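Side-chain contacts in phosphoribosylformylglycinamidine synthase 2 (Thermus thermophilus, PDB 3VIU), which is a phosphoribosylformylglycinamidine synthase of the AIR synthase related (PurM-like) family that binds adenosine-5'-diphosphate and a magnesium ion: residues A[108-112]-A[113-117]; A[310-314]-A[315-319]. One frame throughout, in Å; residues are numbered along the deposited sequence.

Interaction 1 (A[108-112]-A[113-117]); sequences RDIMS and MGARP. With ADP (adenosine-5'-diphosphate), chain B.
M113 packs back against I110 and D109 where the helix 95-112 ends in a Schellman motif and turns into the strand 116-126 of the PurM-like N-terminal domain. From CB outward, the selenomethionine M113 first places CB 3.5 Å from I110 O, and its CG reaches back to 3.7 Å from D109 O, because chi1 of -60° sets CG anti to the carbonyl carbon. Further bends at chi2 and chi3 then lead SE and CE away from the last turn, and the side chain packs on A69 and L186. The backbone evidence for the motif is G114, whose phi of +85° suits a residue without a CB. G114 N bonds to M111 O at 2.7 Å, M113 N to I110 O at 3.2 Å, and A115 N adds a weak bond to I110 O. Apolar contacts also join the last turn to the strand: I110 CG2 comes to 4.0 Å from A115 CB, and M111 CG lies 4.1 Å from P117 CG, the two side chains crossing near a right angle. M111 CA also donates a C-H contact to A115 O, 3.6 Å long with 156° at the hydrogen. M242 of helix 235-250 packs on both M111 and P117. In the adenosine-5'-diphosphate pocket, D109 OD1 lies 3.1 Å from the ligand's O3B, a close approach of two oxygens.

Interaction 2 (A[310-314]-A[315-319]); sequences LVPKE and GKEKA
Two torsions of E317, chi1 of -57° and chi2 of 72°, fold its side chain back from the start of helix 317-326, bringing CG against P312 CG and the carboxylate against the turn. CG of E317 then lies 4.1 Å from CG of P312, the side chains crossing at about a right angle, while P312 CB sits 4.0 Å from E317 CA. From this position E317 OE2 takes a hydrogen bond from G315 N at 3.2 Å, met on the syn side and 23° out of the carboxylate plane. The residues between strand 307-312 and the helix form a type II beta turn from K313 to K316, closed by K316 N to K313 O at 3.0 Å. G315 holds the third position of this turn, where its positive phi favours glycine, and K316 is the N-cap residue. K313 and K316 run side by side in the same direction, with K316 CD 3.9 Å from K313 CB; K313 NZ stays 5.8 Å from K316 NZ and is salt-bridged to D252. E317 OE2 also lies 3.5 Å from K313 O, a close pair of acceptors with no bond between them. R195 probably offsets this crowding of oxygens: its NH2 forms a salt bridge with E317 OE2 and a hydrogen bond with P312 O, so one guanidinium nitrogen ties the strand end to the helix start.

Overall arrangement
Interaction 1 precedes interaction 2 along the chain, in the N-terminal and C-terminal AIR synthase related domains of the first half of the protein. Their centres lie 19 Å apart and their nearest atoms about 8 Å, without touching. Both connect a helix with a strand, in opposite order: helix 95-112 enters strand 116-126 of a six-stranded sheet, whereas strand 307-312 of a seven-stranded sheet leads into helix 317-326. Strand 254-259 links them: S112 packs on its V257 and D259, and V311 is backbone hydrogen-bonded to its E255 and G256. Interaction 1, buried beside the ligand, is centred about 16 Å from the chain's centre; interaction 2, at the surface, about 34 Å.

Interaction 1 (A[108-112]-A[113-117])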
ATOM      1  N   ARG A 108      -6.933 -12.309   1.027  1.00 19.63           N
ATOM      2  CA  ARG A 108      -6.670 -13.575   1.690  1.00 21.20           C
ATOM      3  C   ARG A 108      -5.588 -13.454   2.761  1.00 22.40           C
ATOM      4  O   ARG A 108      -5.673 -14.104   3.802  1.00 21.79           O
ATOM      5  CB  ARG A 108      -6.299 -14.647   0.656  1.00 20.39           C
ATOM      6  CG  ARG A 108      -7.486 -15.086  -0.202  1.00 20.68           C
ATOM      7  CD  ARG A 108      -7.171 -16.348  -0.984  1.00 23.88           C
ATOM      8  NE  ARG A 108      -6.260 -16.105  -2.093  1.00 25.90           N
ATOM      9  CZ  ARG A 108      -6.616 -15.531  -3.240  1.00 26.72           C
ATOM     10  NH1 ARG A 108      -5.712 -15.350  -4.195  1.00 25.32           N
ATOM     11  NH2 ARG A 108      -7.875 -15.149  -3.437  1.00 25.65           N
ATOM     12  N   ASP A 109      -4.580 -12.615   2.518  1.00 22.72           N
ATOM     13  CA  ASP A 109      -3.518 -12.420   3.502  1.00 24.71           C
ATOM     14  C   ASP A 109      -4.092 -11.824   4.782  1.00 23.46           C
ATOM     15  O   ASP A 109      -3.691 -12.187   5.882  1.00 23.77           O
ATOM     16  CB  ASP A 109      -2.436 -11.472   2.979  1.00 27.69           C
ATOM     17  CG  ASP A 109      -1.555 -12.108   1.931  1.00 29.65           C
ATOM     18  OD1 ASP A 109      -1.202 -13.295   2.087  1.00 32.98           O
ATOM     19  OD2 ASP A 109      -1.200 -11.412   0.958  1.00 30.93           O
ATOM     20  N   ILE A 110      -5.023 -10.892   4.626  1.00 22.38           N
ATOM     21  CA  ILE A 110      -5.651 -10.237   5.760  1.00 20.80           C
ATOM     22  C   ILE A 110      -6.591 -11.205   6.477  1.00 21.18           C
ATOM     23  O   ILE A 110      -6.661 -11.217   7.704  1.00 20.92           O
ATOM     24  CB  ILE A 110      -6.434  -8.999   5.295  1.00 21.91           C
ATOM     25  CG1 ILE A 110      -5.477  -8.016   4.604  1.00 21.42           C
ATOM     26  CG2 ILE A 110      -7.180  -8.376   6.459  1.00 20.17           C
ATOM     27  CD1 ILE A 110      -4.217  -7.727   5.371  1.00 19.38           C
HETATM   28  N   MSE A 111      -7.310 -12.018   5.709  1.00 21.34           N
HETATM   29  CA  MSE A 111      -8.230 -13.003   6.277  1.00 21.64           C
HETATM   30  C   MSE A 111      -7.493 -14.042   7.101  1.00 20.60           C
HETATM   31  O   MSE A 111      -7.987 -14.481   8.138  1.00 19.20           O
HETATM   32  CB  MSE A 111      -8.957 -13.785   5.193  1.00 26.04           C
HETATM   33  CG  MSE A 111      -9.962 -13.059   4.353  1.00 32.82           C
HETATM   34 SE   MSE A 111     -10.553 -14.353   3.026  1.00 43.65          SE
HETATM   35  CE  MSE A 111     -10.009 -13.430   1.415  1.00 42.15           C
ATOM     36  N   SER A 112      -6.327 -14.464   6.615  1.00 20.25           N
ATOM     37  CA  SER A 112      -5.577 -15.495   7.312  1.00 21.99           C
ATOM     38  C   SER A 112      -5.209 -15.086   8.731  1.00 22.31           C
ATOM     39  O   SER A 112      -4.975 -15.947   9.574  1.00 23.30           O
ATOM     40  CB  SER A 112      -4.335 -15.904   6.512  1.00 21.40           C
ATOM     41  OG  SER A 112      -3.341 -14.906   6.537  1.00 24.19           O
HETATM   42  N   MSE A 113      -5.175 -13.781   9.000  1.00 22.71           N
HETATM   43  CA  MSE A 113      -4.871 -13.285  10.344  1.00 23.71           C
HETATM   44  C   MSE A 113      -6.137 -13.345  11.206  1.00 23.37           C
HETATM   45  O   MSE A 113      -6.098 -13.066  12.407  1.00 22.22           O
HETATM   46  CB  MSE A 113      -4.389 -11.833  10.307  1.00 25.32           C
HETATM   47  CG  MSE A 113      -3.147 -11.581   9.491  1.00 33.08           C
HETATM   48 SE   MSE A 113      -1.657 -12.747   9.910  1.00 46.05          SE
HETATM   49  CE  MSE A 113      -1.265 -12.165  11.716  1.00 40.02           C
ATOM     50  N   GLY A 114      -7.257 -13.698  10.579  1.00 22.33           N
ATOM     51  CA  GLY A 114      -8.522 -13.776  11.283  1.00 21.12           C
ATOM     52  C   GLY A 114      -9.189 -12.417  11.347  1.00 23.40           C
ATOM     53  O   GLY A 114     -10.090 -12.184  12.158  1.00 23.64           O
ATOM     54  N   ALA A 115      -8.735 -11.511  10.486  1.00 23.82           N
ATOM     55  CA  ALA A 115      -9.276 -10.159  10.429  1.00 23.91           C
ATOM     56  C   ALA A 115     -10.220 -10.027   9.245  1.00 23.51           C
ATOM     57  O   ALA A 115      -9.893 -10.428   8.128  1.00 23.08           O
ATOM     58  CB  ALA A 115      -8.152  -9.150  10.303  1.00 22.93           C
ATOM     59  N   ARG A 116     -11.401  -9.477   9.501  1.00 21.85           N
ATOM     60  CA  ARG A 116     -12.376  -9.284   8.447  1.00 20.84           C
ATOM     61  C   ARG A 116     -12.018  -8.018   7.675  1.00 19.95           C
ATOM     62  O   ARG A 116     -11.928  -6.932   8.249  1.00 20.88           O
ATOM     63  CB  ARG A 116     -13.772  -9.156   9.049  1.00 19.53           C
ATOM     64  CG  ARG A 116     -14.844  -8.776   8.061  1.00 19.33           C
ATOM     65  CD  ARG A 116     -16.179  -8.601   8.768  1.00 20.31           C
ATOM     66  NE  ARG A 116     -16.719  -9.876   9.232  1.00 20.49           N
ATOM     67  CZ  ARG A 116     -17.354 -10.742   8.449  1.00 21.16           C
ATOM     68  NH1 ARG A 116     -17.537 -10.467   7.162  1.00 19.40           N
ATOM     69  NH2 ARG A 116     -17.804 -11.885   8.950  1.00 18.76           N
ATOM     70  N   PRO A 117     -11.783  -8.147   6.363  1.00 17.74           N
ATOM     71  CA  PRO A 117     -11.432  -7.014   5.498  1.00 17.14           C
ATOM     72  C   PRO A 117     -12.459  -5.882   5.584  1.00 15.97           C
ATOM     73  O   PRO A 117     -13.637  -6.100   5.335  1.00 16.33           O
ATOM     74  CB  PRO A 117     -11.398  -7.646   4.113  1.00 16.35           C
ATOM     75  CG  PRO A 117     -10.905  -9.029   4.404  1.00 16.06           C
ATOM     76  CD  PRO A 117     -11.717  -9.415   5.617  1.00 17.16           C
TER
HETATM   77  PB  ADP B 800       2.619 -13.265   0.392  1.00 74.65           P
HETATM   78  O1B ADP B 800       3.362 -13.975  -0.686  1.00 75.79           O
HETATM   79  O2B ADP B 800       1.901 -11.964  -0.227  1.00 74.08           O
HETATM   80  O3B ADP B 800       1.473 -14.320   1.038  1.00 74.54           O
HETATM   81  PA  ADP B 800       5.180 -12.600   1.060  1.00 68.93           P
HETATM   82  O1A ADP B 800       5.906 -13.896   1.148  1.00 68.84           O
HETATM   83  O2A ADP B 800       5.200 -12.093  -0.479  1.00 68.99           O
HETATM   84  O3A ADP B 800       3.637 -12.798   1.589  1.00 71.48           O
HETATM   85  O5' ADP B 800       5.888 -11.439   1.966  1.00 64.03           O
HETATM   86  C5' ADP B 800       6.962 -12.016   2.735  1.00 57.25           C
HETATM   87  C4' ADP B 800       6.974 -11.539   4.217  1.00 52.52           C
HETATM   88  O4' ADP B 800       7.973 -10.488   4.421  1.00 50.76           O
HETATM   89  C3' ADP B 800       5.632 -10.936   4.708  1.00 50.00           C
HETATM   90  O3' ADP B 800       5.457 -11.228   6.101  1.00 48.00           O
HETATM   91  C2' ADP B 800       5.798  -9.442   4.433  1.00 48.84           C
HETATM   92  O2' ADP B 800       4.955  -8.640   5.265  1.00 46.83           O
HETATM   93  C1' ADP B 800       7.291  -9.210   4.676  1.00 49.10           C
HETATM   94  N9  ADP B 800       7.824  -8.151   3.807  1.00 48.44           N
HETATM   95  C8  ADP B 800       8.116  -8.263   2.476  1.00 47.66           C
HETATM   96  N7  ADP B 800       8.572  -7.135   2.013  1.00 47.23           N
HETATM   97  C5  ADP B 800       8.605  -6.225   3.008  1.00 46.31           C
HETATM   98  C6  ADP B 800       8.994  -4.864   3.111  1.00 45.84           C
HETATM   99  N6  ADP B 800       9.473  -4.184   2.006  1.00 45.15           N
HETATM  100  N1  ADP B 800       8.888  -4.248   4.309  1.00 45.24           N
HETATM  101  C2  ADP B 800       8.425  -4.889   5.394  1.00 44.61           C
HETATM  102  N3  ADP B 800       8.049  -6.168   5.338  1.00 44.46           N
HETATM  103  C4  ADP B 800       8.122  -6.864   4.183  1.00 46.63           C

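Interaction 2 (A[310-314]-A[315-319])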
ATOM      1  N   LEU A 310      -5.954 -24.704   6.141  1.00 25.60           N
ATOM      2  CA  LEU A 310      -6.351 -24.529   7.538  1.00 23.54           C
ATOM      3  C   LEU A 310      -5.930 -25.706   8.417  1.00 22.93           C
ATOM      4  O   LEU A 310      -6.010 -26.864   8.006  1.00 21.88           O
ATOM      5  CB  LEU A 310      -7.864 -24.311   7.653  1.00 23.60           C
ATOM      6  CG  LEU A 310      -8.448 -23.153   6.840  1.00 23.67           C
ATOM      7  CD1 LEU A 310      -8.763 -23.643   5.445  1.00 22.13           C
ATOM      8  CD2 LEU A 310      -9.704 -22.629   7.493  1.00 23.73           C
ATOM      9  N   VAL A 311      -5.483 -25.395   9.629  1.00 22.46           N
ATOM     10  CA  VAL A 311      -5.031 -26.402  10.583  1.00 21.80           C
ATOM     11  C   VAL A 311      -5.952 -26.378  11.787  1.00 21.64           C
ATOM     12  O   VAL A 311      -5.855 -25.489  12.637  1.00 21.93           O
ATOM     13  CB  VAL A 311      -3.591 -26.104  11.076  1.00 23.64           C
ATOM     14  CG1 VAL A 311      -3.114 -27.206  12.013  1.00 21.69           C
ATOM     15  CG2 VAL A 311      -2.651 -25.958   9.888  1.00 23.81           C
ATOM     16  N   PRO A 312      -6.867 -27.351  11.875  1.00 22.16           N
ATOM     17  CA  PRO A 312      -7.786 -27.382  13.016  1.00 22.35           C
ATOM     18  C   PRO A 312      -7.074 -27.779  14.301  1.00 24.03           C
ATOM     19  O   PRO A 312      -6.129 -28.574  14.279  1.00 22.83           O
ATOM     20  CB  PRO A 312      -8.824 -28.420  12.597  1.00 21.73           C
ATOM     21  CG  PRO A 312      -8.002 -29.397  11.785  1.00 24.27           C
ATOM     22  CD  PRO A 312      -7.117 -28.474  10.950  1.00 22.48           C
ATOM     23  N   LYS A 313      -7.529 -27.213  15.415  1.00 25.20           N
ATOM     24  CA  LYS A 313      -6.959 -27.531  16.718  1.00 27.32           C
ATOM     25  C   LYS A 313      -7.315 -28.974  17.043  1.00 28.26           C
ATOM     26  O   LYS A 313      -8.227 -29.547  16.442  1.00 28.97           O
ATOM     27  CB  LYS A 313      -7.542 -26.621  17.800  1.00 27.55           C
ATOM     28  CG  LYS A 313      -7.135 -25.164  17.700  1.00 28.51           C
ATOM     29  CD  LYS A 313      -7.679 -24.404  18.895  1.00 33.15           C
ATOM     30  CE  LYS A 313      -6.911 -23.124  19.144  1.00 33.84           C
ATOM     31  NZ  LYS A 313      -7.314 -22.550  20.447  1.00 35.12           N
ATOM     32  N   GLU A 314      -6.600 -29.561  17.994  1.00 29.28           N
ATOM     33  CA  GLU A 314      -6.866 -30.935  18.395  1.00 31.35           C
ATOM     34  C   GLU A 314      -8.314 -31.104  18.839  1.00 31.86           C
ATOM     35  O   GLU A 314      -8.794 -30.372  19.713  1.00 33.29           O
ATOM     36  CB  GLU A 314      -5.938 -31.341  19.541  1.00 34.89           C
ATOM     37  CG  GLU A 314      -6.253 -32.701  20.145  1.00 38.79           C
ATOM     38  CD  GLU A 314      -5.041 -33.341  20.785  1.00 42.30           C
ATOM     39  OE1 GLU A 314      -4.514 -32.775  21.773  1.00 42.90           O
ATOM     40  OE2 GLU A 314      -4.611 -34.410  20.291  1.00 44.13           O
ATOM     41  N   GLY A 315      -9.009 -32.059  18.230  1.00 30.13           N
ATOM     42  CA  GLY A 315     -10.390 -32.318  18.595  1.00 29.83           C
ATOM     43  C   GLY A 315     -11.449 -31.430  17.968  1.00 29.64           C
ATOM     44  O   GLY A 315     -12.639 -31.601  18.236  1.00 30.75           O
ATOM     45  N   LYS A 316     -11.038 -30.487  17.132  1.00 28.24           N
ATOM     46  CA  LYS A 316     -12.005 -29.599  16.501  1.00 29.24           C
ATOM     47  C   LYS A 316     -12.124 -29.803  14.994  1.00 27.76           C
ATOM     48  O   LYS A 316     -12.691 -28.966  14.295  1.00 27.37           O
ATOM     49  CB  LYS A 316     -11.649 -28.141  16.808  1.00 30.67           C
ATOM     50  CG  LYS A 316     -11.818 -27.775  18.276  1.00 33.98           C
ATOM     51  CD  LYS A 316     -11.362 -26.353  18.565  1.00 38.26           C
ATOM     52  CE  LYS A 316     -11.783 -25.907  19.964  1.00 39.13           C
ATOM     53  NZ  LYS A 316     -11.223 -26.804  21.011  1.00 40.29           N
ATOM     54  N   GLU A 317     -11.598 -30.919  14.496  1.00 27.13           N
ATOM     55  CA  GLU A 317     -11.662 -31.199  13.066  1.00 26.58           C
ATOM     56  C   GLU A 317     -13.104 -31.130  12.596  1.00 26.95           C
ATOM     57  O   GLU A 317     -13.426 -30.393  11.667  1.00 27.13           O
ATOM     58  CB  GLU A 317     -11.109 -32.586  12.738  1.00 25.43           C
ATOM     59  CG  GLU A 317      -9.689 -32.832  13.178  1.00 25.76           C
ATOM     60  CD  GLU A 317      -9.569 -32.985  14.679  1.00 28.76           C
ATOM     61  OE1 GLU A 317     -10.588 -33.293  15.339  1.00 29.07           O
ATOM     62  OE2 GLU A 317      -8.449 -32.810  15.203  1.00 30.75           O
ATOM     63  N   LYS A 318     -13.971 -31.901  13.239  1.00 27.41           N
ATOM     64  CA  LYS A 318     -15.373 -31.912  12.859  1.00 29.28           C
ATOM     65  C   LYS A 318     -15.948 -30.503  12.827  1.00 28.06           C
ATOM     66  O   LYS A 318     -16.576 -30.107  11.846  1.00 27.63           O
ATOM     67  CB  LYS A 318     -16.181 -32.788  13.819  1.00 31.86           C
ATOM     68  CG  LYS A 318     -16.545 -34.131  13.225  1.00 36.54           C
ATOM     69  CD  LYS A 318     -17.382 -33.961  11.952  1.00 41.34           C
ATOM     70  CE  LYS A 318     -18.743 -33.318  12.246  1.00 41.94           C
ATOM     71  NZ  LYS A 318     -19.587 -33.147  11.025  1.00 41.32           N
ATOM     72  N   ALA A 319     -15.718 -29.751  13.900  1.00 27.48           N
ATOM     73  CA  ALA A 319     -16.208 -28.381  14.004  1.00 26.02           C
ATOM     74  C   ALA A 319     -15.813 -27.571  12.774  1.00 25.60           C
ATOM     75  O   ALA A 319     -16.640 -26.864  12.194  1.00 24.53           O
ATOM     76  CB  ALA A 319     -15.651 -27.724  15.266  1.00 23.29           C
TER